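PDB 4R4G: putative lipoprotein YcdA from Bacillus subtilis subsp. subtilis str. 168, which is of unknown function but is probably a membrane-attached lipoprotein, built from an Ig-like N-terminal domain and a mixed helix-and-strand C-terminal domain joined by a kinked helix. Local coordinates for residues L64-D68 with T69-D73; G131-K134 with K135-A138; N163-F166 with E167-G171. All blocks are in the same frame, centred on the assembly; numbering follows the deposited sequence.

Contact 1: residues L64-D68 with T69-D73; sequences LYQGD and TKMSD
Q66 and T69 grip each other twice through their backbones: Q66 N donates to T69 O at 2.8 Å, and T69 N returns a bond to Q66 O at 2.9 Å, closing a type II' turn with G67 and D68 at its corners. G67 sits at a positive phi, which suits glycine. Two residues further along, M71 N reaches L64 O at 2.8 Å in a nearly straight bond (176° at the hydrogen); the return link of this pair runs through a water, which accepts from L64 N and donates to M71 O.

Between these rungs Y65 faces K70 as a non-hydrogen-bonded antiparallel pair. The lysine lays its aliphatic part over one face of the tyrosine ring, a CH-pi contact in which K70 CB stands 4.1 Å from the Y65 ring centroid and off-centre. With CG of K70 anti to the backbone N (chi1 -164°), the chain runs past the ring's hydroxyl end. On the other face of the hairpin the selenomethionine M71 packs on Q66, M71 CG touching Q66 CB at 3.5 Å, while its bent chain swings SE and CE along the glutamine amide. That amide is held by D103, whose N donates to Q66 OE1.

The hairpin edges a four-stranded antiparallel sheet of the Ig-like domain: strand 62-66 pairs with strand 107-112, and L64 packs against F100 and V102 of strand 93-102.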
ATOM      1  N   LEU A  64      10.831  24.987  -5.891  1.00 55.69           N
ATOM      2  CA  LEU A  64      11.773  23.928  -6.187  1.00 55.75           C
ATOM      3  C   LEU A  64      11.919  23.771  -7.667  1.00 60.74           C
ATOM      4  O   LEU A  64      10.927  23.791  -8.395  1.00 61.36           O
ATOM      5  CB  LEU A  64      11.338  22.585  -5.566  1.00 55.67           C
ATOM      6  CG  LEU A  64      12.415  21.512  -5.509  1.00 59.49           C
ATOM      7  CD1 LEU A  64      13.102  21.510  -4.178  1.00 60.68           C
ATOM      8  CD2 LEU A  64      11.843  20.205  -5.736  1.00 60.43           C
ATOM      9  N   TYR A  65      13.151  23.562  -8.108  1.00 57.42           N
ATOM     10  CA  TYR A  65      13.483  23.269  -9.485  1.00 56.42           C
ATOM     11  C   TYR A  65      14.028  21.877  -9.548  1.00 62.27           C
ATOM     12  O   TYR A  65      14.786  21.473  -8.669  1.00 62.05           O
ATOM     13  CB  TYR A  65      14.490  24.277 -10.059  1.00 57.32           C
ATOM     14  CG  TYR A  65      13.870  25.622 -10.381  1.00 59.73           C
ATOM     15  CD1 TYR A  65      13.649  26.571  -9.384  1.00 61.58           C
ATOM     16  CD2 TYR A  65      13.519  25.957 -11.683  1.00 61.34           C
ATOM     17  CE1 TYR A  65      13.073  27.808  -9.675  1.00 63.65           C
ATOM     18  CE2 TYR A  65      12.883  27.164 -11.976  1.00 62.33           C
ATOM     19  CZ  TYR A  65      12.677  28.094 -10.973  1.00 73.11           C
ATOM     20  OH  TYR A  65      12.126  29.318 -11.289  1.00 78.87           O
ATOM     21  N   GLN A  66      13.601  21.120 -10.562  1.00 59.76           N
ATOM     22  CA  GLN A  66      14.115  19.806 -10.906  1.00 60.63           C
ATOM     23  C   GLN A  66      14.801  20.015 -12.210  1.00 66.79           C
ATOM     24  O   GLN A  66      14.151  20.425 -13.182  1.00 68.52           O
ATOM     25  CB  GLN A  66      12.993  18.794 -10.991  1.00 62.04           C
ATOM     26  CG  GLN A  66      13.465  17.412 -11.285  1.00 64.14           C
ATOM     27  CD  GLN A  66      12.283  16.561 -11.537  1.00 70.29           C
ATOM     28  OE1 GLN A  66      11.723  15.966 -10.620  1.00 67.11           O
ATOM     29  NE2 GLN A  66      11.851  16.543 -12.782  1.00 61.51           N
ATOM     30  N   GLY A  67      16.118  19.877 -12.207  1.00 62.80           N
ATOM     31  CA  GLY A  67      16.924  20.232 -13.363  1.00 63.36           C
ATOM     32  C   GLY A  67      16.819  21.735 -13.474  1.00 67.49           C
ATOM     33  O   GLY A  67      17.078  22.452 -12.486  1.00 66.48           O
ATOM     34  N   ASP A  68      16.329  22.207 -14.640  1.00 64.22           N
ATOM     35  CA  ASP A  68      16.089  23.633 -14.893  1.00 62.89           C
ATOM     36  C   ASP A  68      14.586  23.953 -14.866  1.00 67.60           C
ATOM     37  O   ASP A  68      14.215  25.084 -15.099  1.00 69.48           O
ATOM     38  CB  ASP A  68      16.697  24.071 -16.241  1.00 65.62           C
ATOM     39  CG  ASP A  68      18.213  24.088 -16.298  1.00 78.71           C
ATOM     40  OD1 ASP A  68      18.847  24.147 -15.223  1.00 79.75           O
ATOM     41  OD2 ASP A  68      18.764  24.094 -17.418  1.00 85.26           O
ATOM     42  N   THR A  69      13.731  22.974 -14.587  1.00 64.80           N
ATOM     43  CA  THR A  69      12.268  23.108 -14.596  1.00 63.86           C
ATOM     44  C   THR A  69      11.702  23.338 -13.200  1.00 65.29           C
ATOM     45  O   THR A  69      11.989  22.570 -12.279  1.00 64.22           O
ATOM     46  CB  THR A  69      11.632  21.821 -15.204  1.00 70.69           C
ATOM     47  OG1 THR A  69      12.227  21.533 -16.475  1.00 74.60           O
ATOM     48  CG2 THR A  69      10.110  21.903 -15.336  1.00 65.85           C
ATOM     49  N   LYS A  70      10.841  24.354 -13.070  1.00 60.83           N
ATOM     50  CA  LYS A  70      10.127  24.636 -11.829  1.00 59.48           C
ATOM     51  C   LYS A  70       9.111  23.540 -11.607  1.00 64.60           C
ATOM     52  O   LYS A  70       8.411  23.147 -12.552  1.00 66.21           O
ATOM     53  CB  LYS A  70       9.450  26.019 -11.889  1.00 61.95           C
ATOM     54  CG  LYS A  70       9.007  26.561 -10.534  1.00 66.93           C
ATOM     55  CD  LYS A  70       8.438  27.966 -10.626  1.00 72.25           C
ATOM     56  CE  LYS A  70       7.603  28.291  -9.414  1.00 90.69           C
ATOM     57  NZ  LYS A  70       7.172  29.715  -9.393  1.00106.04           N
HETATM   58  N   MSE A  71       9.074  22.992 -10.380  1.00 59.90           N
HETATM   59  CA  MSE A  71       8.122  21.946 -10.000  1.00 59.00           C
HETATM   60  C   MSE A  71       6.949  22.541  -9.201  1.00 64.70           C
HETATM   61  O   MSE A  71       7.075  23.586  -8.565  1.00 63.16           O
HETATM   62  CB  MSE A  71       8.807  20.838  -9.192  1.00 60.94           C
HETATM   63  CG  MSE A  71       9.855  20.064  -9.973  1.00 69.46           C
HETATM   64 SE   MSE A  71       9.310  19.383 -11.753  0.75 79.38          SE
HETATM   65  CE  MSE A  71       8.500  17.777 -11.283  1.00 74.93           C
ATOM     66  N   SER A  72       5.807  21.861  -9.226  1.00 64.50           N
ATOM     67  CA  SER A  72       4.613  22.277  -8.498  1.00 64.71           C
ATOM     68  C   SER A  72       4.791  22.078  -7.010  1.00 68.91           C
ATOM     69  O   SER A  72       5.390  21.102  -6.557  1.00 68.02           O
ATOM     70  CB  SER A  72       3.394  21.473  -8.955  1.00 69.47           C
ATOM     71  OG  SER A  72       3.156  21.514 -10.353  1.00 81.89           O
ATOM     72  N   ASP A  73       4.225  22.971  -6.244  1.00 68.13           N
ATOM     73  CA  ASP A  73       4.200  22.767  -4.818  1.00 69.50           C
ATOM     74  C   ASP A  73       2.962  21.927  -4.562  1.00 72.66           C
ATOM     75  O   ASP A  73       1.997  21.984  -5.340  1.00 73.82           O
ATOM     76  CB  ASP A  73       4.196  24.102  -4.054  1.00 73.47           C
ATOM     77  CG  ASP A  73       3.129  25.060  -4.513  1.00 97.55           C
ATOM     78  OD1 ASP A  73       3.208  25.524  -5.683  1.00 99.59           O
ATOM     79  OD2 ASP A  73       2.209  25.351  -3.706  1.00110.25           O
TER
HETATM   80  O   HOH W   1       8.006  25.364  -6.952  1.00 51.00           O

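Contact 2: residues G131-K134 with K135-A138; sequences GKDK and KILA
D133 turns its carboxylate back over the first turn of helix 134-141 as the N-cap residue, where the chain leaves strand 125-130 and enters the helix that probably begins the link out of the Ig-like domain. Its CG lies anti to the backbone N (chi1 177°), which swings OD1 round to the amides at the helix start. The capping bond itself is weak: I136 N points at D133 OD1 over 3.5 Å. The same oxygen lies 2.9 Å from K135 N and also touches the base of the K135 side chain, whose CB and CG pass alongside it before the extended chain carries its amine away. The K135 ammonium does not touch the carboxylate, but the opposite charges may still attract weakly.

I136 packs on the CB of the capping residue. Its side chain runs at about a right angle to that of D133, with I136 CD1 against D133 CB at 3.8 Å, and it also packs on V22 and Y24 of strand 16-25, so the helix start rests on the Ig-like domain.

L137 is the residue that reaches back to the incoming loop. Its CG sits 3.5 Å from G131 O, a carbonyl that is hydrogen-bonded to the hydroxyl of Y24, and its two methyls divide between the carbonyls of G131 and K132. An alanine here would lack CG and both methyls, and the G131 and K132 carbonyls would probably lose the packing that fills the space between them and the helix. From the same residue comes a full i to i+4 helical bond, L137 N to D133 O at 2.9 Å, with the amide nearly in line with the carbonyl; L137 CB lies 3.5 Å from that same D133 O.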
ATOM      1  N   GLY A 131      18.995  14.148  -5.430  1.00 74.07           N
ATOM      2  CA  GLY A 131      17.951  13.142  -5.305  1.00 73.91           C
ATOM      3  C   GLY A 131      18.466  11.722  -5.403  1.00 83.50           C
ATOM      4  O   GLY A 131      17.777  10.787  -4.977  1.00 83.58           O
ATOM      5  N   LYS A 132      19.676  11.553  -5.999  1.00 83.63           N
ATOM      6  CA  LYS A 132      20.352  10.265  -6.170  1.00 85.85           C
ATOM      7  C   LYS A 132      21.208   9.931  -4.927  1.00 93.94           C
ATOM      8  O   LYS A 132      21.902   8.915  -4.935  1.00 97.48           O
ATOM      9  CB  LYS A 132      21.196  10.230  -7.465  1.00 89.23           C
ATOM     10  CG  LYS A 132      20.455   9.595  -8.641  1.00 97.26           C
ATOM     11  CD  LYS A 132      21.410   9.030  -9.689  1.00113.40           C
ATOM     12  CE  LYS A 132      20.916   7.726 -10.295  1.00129.86           C
ATOM     13  NZ  LYS A 132      22.004   6.972 -10.995  1.00138.45           N
ATOM     14  N   ASP A 133      21.131  10.757  -3.854  1.00 90.15           N
ATOM     15  CA  ASP A 133      21.825  10.528  -2.582  1.00 92.88           C
ATOM     16  C   ASP A 133      21.205   9.316  -1.935  1.00 99.42           C
ATOM     17  O   ASP A 133      19.975   9.231  -1.862  1.00 96.96           O
ATOM     18  CB  ASP A 133      21.723  11.760  -1.669  1.00 94.32           C
ATOM     19  CG  ASP A 133      22.340  11.612  -0.293  1.00108.23           C
ATOM     20  OD1 ASP A 133      21.814  10.811   0.509  1.00109.57           O
ATOM     21  OD2 ASP A 133      23.289  12.373   0.018  1.00113.21           O
ATOM     22  N   LYS A 134      22.055   8.369  -1.492  1.00100.31           N
ATOM     23  CA  LYS A 134      21.660   7.079  -0.910  1.00100.89           C
ATOM     24  C   LYS A 134      20.640   7.245   0.226  1.00100.49           C
ATOM     25  O   LYS A 134      19.575   6.627   0.154  1.00 97.61           O
ATOM     26  CB  LYS A 134      22.893   6.285  -0.430  1.00108.66           C
ATOM     27  CG  LYS A 134      23.806   5.776  -1.559  1.00126.80           C
ATOM     28  CD  LYS A 134      23.568   4.295  -1.908  1.00133.58           C
ATOM     29  CE  LYS A 134      24.635   3.719  -2.824  1.00142.94           C
ATOM     30  NZ  LYS A 134      25.967   3.594  -2.163  1.00150.90           N
ATOM     31  N   LYS A 135      20.936   8.118   1.223  1.00 96.24           N
ATOM     32  CA  LYS A 135      20.055   8.403   2.367  1.00 94.50           C
ATOM     33  C   LYS A 135      18.626   8.783   1.886  1.00 95.25           C
ATOM     34  O   LYS A 135      17.643   8.114   2.243  1.00 93.91           O
ATOM     35  CB  LYS A 135      20.634   9.527   3.254  1.00 97.80           C
ATOM     36  CG  LYS A 135      22.131   9.417   3.606  1.00116.50           C
ATOM     37  CD  LYS A 135      22.631  10.709   4.284  1.00129.73           C
ATOM     38  CE  LYS A 135      24.034  10.646   4.861  1.00144.82           C
ATOM     39  NZ  LYS A 135      24.434  11.937   5.508  1.00150.97           N
ATOM     40  N   ILE A 136      18.537   9.818   1.021  1.00 89.37           N
ATOM     41  CA  ILE A 136      17.284  10.341   0.462  1.00 85.16           C
ATOM     42  C   ILE A 136      16.535   9.247  -0.318  1.00 87.27           C
ATOM     43  O   ILE A 136      15.314   9.172  -0.198  1.00 85.06           O
ATOM     44  CB  ILE A 136      17.510  11.619  -0.403  1.00 85.94           C
ATOM     45  CG1 ILE A 136      18.258  12.689   0.417  1.00 87.53           C
ATOM     46  CG2 ILE A 136      16.185  12.173  -0.956  1.00 81.76           C
ATOM     47  CD1 ILE A 136      18.837  13.871  -0.372  1.00 92.93           C
ATOM     48  N   LEU A 137      17.259   8.411  -1.088  1.00 84.63           N
ATOM     49  CA  LEU A 137      16.686   7.323  -1.895  1.00 83.58           C
ATOM     50  C   LEU A 137      16.085   6.197  -1.027  1.00 88.01           C
ATOM     51  O   LEU A 137      15.153   5.511  -1.464  1.00 85.37           O
ATOM     52  CB  LEU A 137      17.757   6.728  -2.822  1.00 85.29           C
ATOM     53  CG  LEU A 137      18.030   7.443  -4.133  1.00 88.50           C
ATOM     54  CD1 LEU A 137      19.265   6.901  -4.761  1.00 91.03           C
ATOM     55  CD2 LEU A 137      16.888   7.252  -5.107  1.00 88.58           C
ATOM     56  N   ALA A 138      16.634   6.015   0.195  1.00 87.23           N
ATOM     57  CA  ALA A 138      16.200   5.016   1.175  1.00 88.01           C
ATOM     58  C   ALA A 138      14.727   5.209   1.536  1.00 89.77           C
ATOM     59  O   ALA A 138      13.959   4.238   1.610  1.00 88.69           O
ATOM     60  CB  ALA A 138      17.061   5.117   2.433  1.00 91.37           C
TER

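Contact 3: residues N163-F166 with E167-G171; sequences NADF and EKITG
This is a local contact between residues three and four apart along the short helix 165-170 of the C-terminal domain, a helix that lies against helices 145-157 and 174-192. At its centre F166 and T170 meet on the buried side. F166 O accepts two bonds from T170: the amide T170 N at 2.9 Å, and the hydroxyl T170 OG1 at 2.6 Å. The two donors come from opposite faces of the carbonyl plane, with the hydroxyl well above it (42° out), so one oxygen is gripped twice by one residue. The hydroxyl is placed there by chi1 of 65°, which sets OG1 between the backbone N and the carbonyl carbon; it also accepts from A172 N, tying the helix end to the chain that follows.

The phenyl ring is turned flat to this hydroxyl, which stands over the centre of one face, while the threonine methyl CG2 touches ring atom CE1 of F166 at 3.6 Å. Around the ring, Y153 of helix 145-157 makes an edge-to-face contact and I177 of helix 174-192 packs against it, which fits its buried position.

Next to this pair, D165 O takes the amide of I169 at 2.8 Å, and I169 CD1 packs on D165 CB at 3.6 Å; the isoleucine also meets A149. The extended K168 chain runs back past the A164 carbonyl to put its ammonium near the D165 carboxylate, a long salt bridge. After T170 the chain leaves the helix at G171, where the positive phi (92°) would jam any CB against the preceding carbonyl; G171 N still bonds back to E167 O at 2.8 Å.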
ATOM      1  N   ASN A 163       6.456 -18.142   4.248  1.00 93.74           N
ATOM      2  CA  ASN A 163       6.993 -16.786   4.211  1.00 92.83           C
ATOM      3  C   ASN A 163       7.625 -16.503   5.544  1.00 99.88           C
ATOM      4  O   ASN A 163       6.925 -16.109   6.477  1.00 99.91           O
ATOM      5  CB  ASN A 163       5.873 -15.775   3.893  1.00 89.26           C
ATOM      6  CG  ASN A 163       6.297 -14.600   3.048  1.00112.98           C
ATOM      7  OD1 ASN A 163       7.151 -13.782   3.429  1.00107.29           O
ATOM      8  ND2 ASN A 163       5.643 -14.450   1.910  1.00102.43           N
ATOM      9  N   ALA A 164       8.940 -16.737   5.668  1.00 99.35           N
ATOM     10  CA  ALA A 164       9.647 -16.523   6.939  1.00102.30           C
ATOM     11  C   ALA A 164       9.637 -15.048   7.342  1.00105.21           C
ATOM     12  O   ALA A 164       9.811 -14.705   8.517  1.00106.79           O
ATOM     13  CB  ALA A 164      11.070 -17.029   6.833  1.00106.61           C
ATOM     14  N   ASP A 165       9.376 -14.191   6.362  1.00 98.49           N
ATOM     15  CA  ASP A 165       9.293 -12.764   6.556  1.00 97.22           C
ATOM     16  C   ASP A 165       7.982 -12.329   7.221  1.00 95.04           C
ATOM     17  O   ASP A 165       7.970 -11.266   7.839  1.00 95.80           O
ATOM     18  CB  ASP A 165       9.437 -12.061   5.200  1.00 98.33           C
ATOM     19  CG  ASP A 165      10.864 -11.838   4.728  1.00118.04           C
ATOM     20  OD1 ASP A 165      11.809 -12.288   5.433  1.00123.26           O
ATOM     21  OD2 ASP A 165      11.040 -11.206   3.660  1.00123.31           O
ATOM     22  N   PHE A 166       6.890 -13.123   7.087  1.00 85.12           N
ATOM     23  CA  PHE A 166       5.546 -12.786   7.575  1.00 81.00           C
ATOM     24  C   PHE A 166       5.516 -12.192   8.988  1.00 86.04           C
ATOM     25  O   PHE A 166       5.008 -11.084   9.159  1.00 83.61           O
ATOM     26  CB  PHE A 166       4.570 -13.977   7.501  1.00 80.55           C
ATOM     27  CG  PHE A 166       3.153 -13.581   7.856  1.00 78.95           C
ATOM     28  CD1 PHE A 166       2.380 -12.830   6.975  1.00 78.46           C
ATOM     29  CD2 PHE A 166       2.622 -13.880   9.103  1.00 80.96           C
ATOM     30  CE1 PHE A 166       1.089 -12.430   7.319  1.00 78.02           C
ATOM     31  CE2 PHE A 166       1.336 -13.469   9.447  1.00 82.33           C
ATOM     32  CZ  PHE A 166       0.569 -12.773   8.542  1.00 78.13           C
ATOM     33  N   GLU A 167       6.008 -12.923   9.984  1.00 86.31           N
ATOM     34  CA  GLU A 167       5.996 -12.442  11.359  1.00 88.99           C
ATOM     35  C   GLU A 167       6.786 -11.126  11.472  1.00 97.14           C
ATOM     36  O   GLU A 167       6.238 -10.145  11.976  1.00 97.47           O
ATOM     37  CB  GLU A 167       6.542 -13.510  12.308  1.00 93.52           C
ATOM     38  CG  GLU A 167       5.899 -14.877  12.097  1.00102.24           C
ATOM     39  CD  GLU A 167       5.181 -15.496  13.282  1.00122.77           C
ATOM     40  OE1 GLU A 167       5.365 -15.018  14.427  1.00143.09           O
ATOM     41  OE2 GLU A 167       4.447 -16.487  13.065  1.00100.32           O
ATOM     42  N   LYS A 168       8.019 -11.079  10.911  1.00 95.56           N
ATOM     43  CA  LYS A 168       8.907  -9.902  10.934  1.00 96.64           C
ATOM     44  C   LYS A 168       8.246  -8.664  10.333  1.00 96.65           C
ATOM     45  O   LYS A 168       8.296  -7.584  10.922  1.00 96.87           O
ATOM     46  CB  LYS A 168      10.237 -10.172  10.177  1.00101.72           C
ATOM     47  CG  LYS A 168      11.031 -11.411  10.624  1.00133.13           C
ATOM     48  CD  LYS A 168      11.969 -11.940   9.514  1.00144.84           C
ATOM     49  CE  LYS A 168      12.560 -13.300   9.829  1.00149.74           C
ATOM     50  NZ  LYS A 168      13.194 -13.918   8.634  1.00149.54           N
ATOM     51  N   ILE A 169       7.634  -8.834   9.161  1.00 89.24           N
ATOM     52  CA  ILE A 169       7.015  -7.787   8.362  1.00 85.34           C
ATOM     53  C   ILE A 169       5.668  -7.307   8.950  1.00 84.77           C
ATOM     54  O   ILE A 169       5.431  -6.107   8.954  1.00 83.66           O
ATOM     55  CB  ILE A 169       6.887  -8.344   6.903  1.00 86.52           C
ATOM     56  CG1 ILE A 169       8.194  -8.112   6.121  1.00 88.80           C
ATOM     57  CG2 ILE A 169       5.674  -7.842   6.125  1.00 82.41           C
ATOM     58  CD1 ILE A 169       8.210  -8.737   4.656  1.00102.33           C
ATOM     59  N   THR A 170       4.800  -8.214   9.419  1.00 79.42           N
ATOM     60  CA  THR A 170       3.441  -7.867   9.868  1.00 77.95           C
ATOM     61  C   THR A 170       3.233  -7.719  11.386  1.00 84.76           C
ATOM     62  O   THR A 170       2.370  -6.946  11.796  1.00 84.83           O
ATOM     63  CB  THR A 170       2.446  -8.936   9.394  1.00 77.41           C
ATOM     64  OG1 THR A 170       2.788 -10.149  10.046  1.00 76.44           O
ATOM     65  CG2 THR A 170       2.479  -9.158   7.896  1.00 71.94           C
ATOM     66  N   GLY A 171       3.927  -8.515  12.187  1.00 83.49           N
ATOM     67  CA  GLY A 171       3.738  -8.519  13.632  1.00 86.64           C
ATOM     68  C   GLY A 171       2.717  -9.537  14.115  1.00 92.80           C
ATOM     69  O   GLY A 171       2.665  -9.825  15.308  1.00 96.14           O
TER

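Overall arrangement
The three contacts follow one another along the chain, from the Ig-like domain, through what is probably the start of the connection between the domains, into the C-terminal domain. Contacts 1 and 2 lie on the same side of the chain's centre, with centres 18 Å apart and nearest atoms about 9 Å apart. A sheet connects them: strand 62-66 pairs with strand 107-112, that with strand 125-130, and the chain passes from there into contact 2. Contact 3 stands 26 Å from contact 2 and 40 Å from contact 1, centre to centre, and it lies across the chain's centre from contact 1. None touches another, so each is a separate piece of local structure: a hairpin turn, a helix start and a short helix.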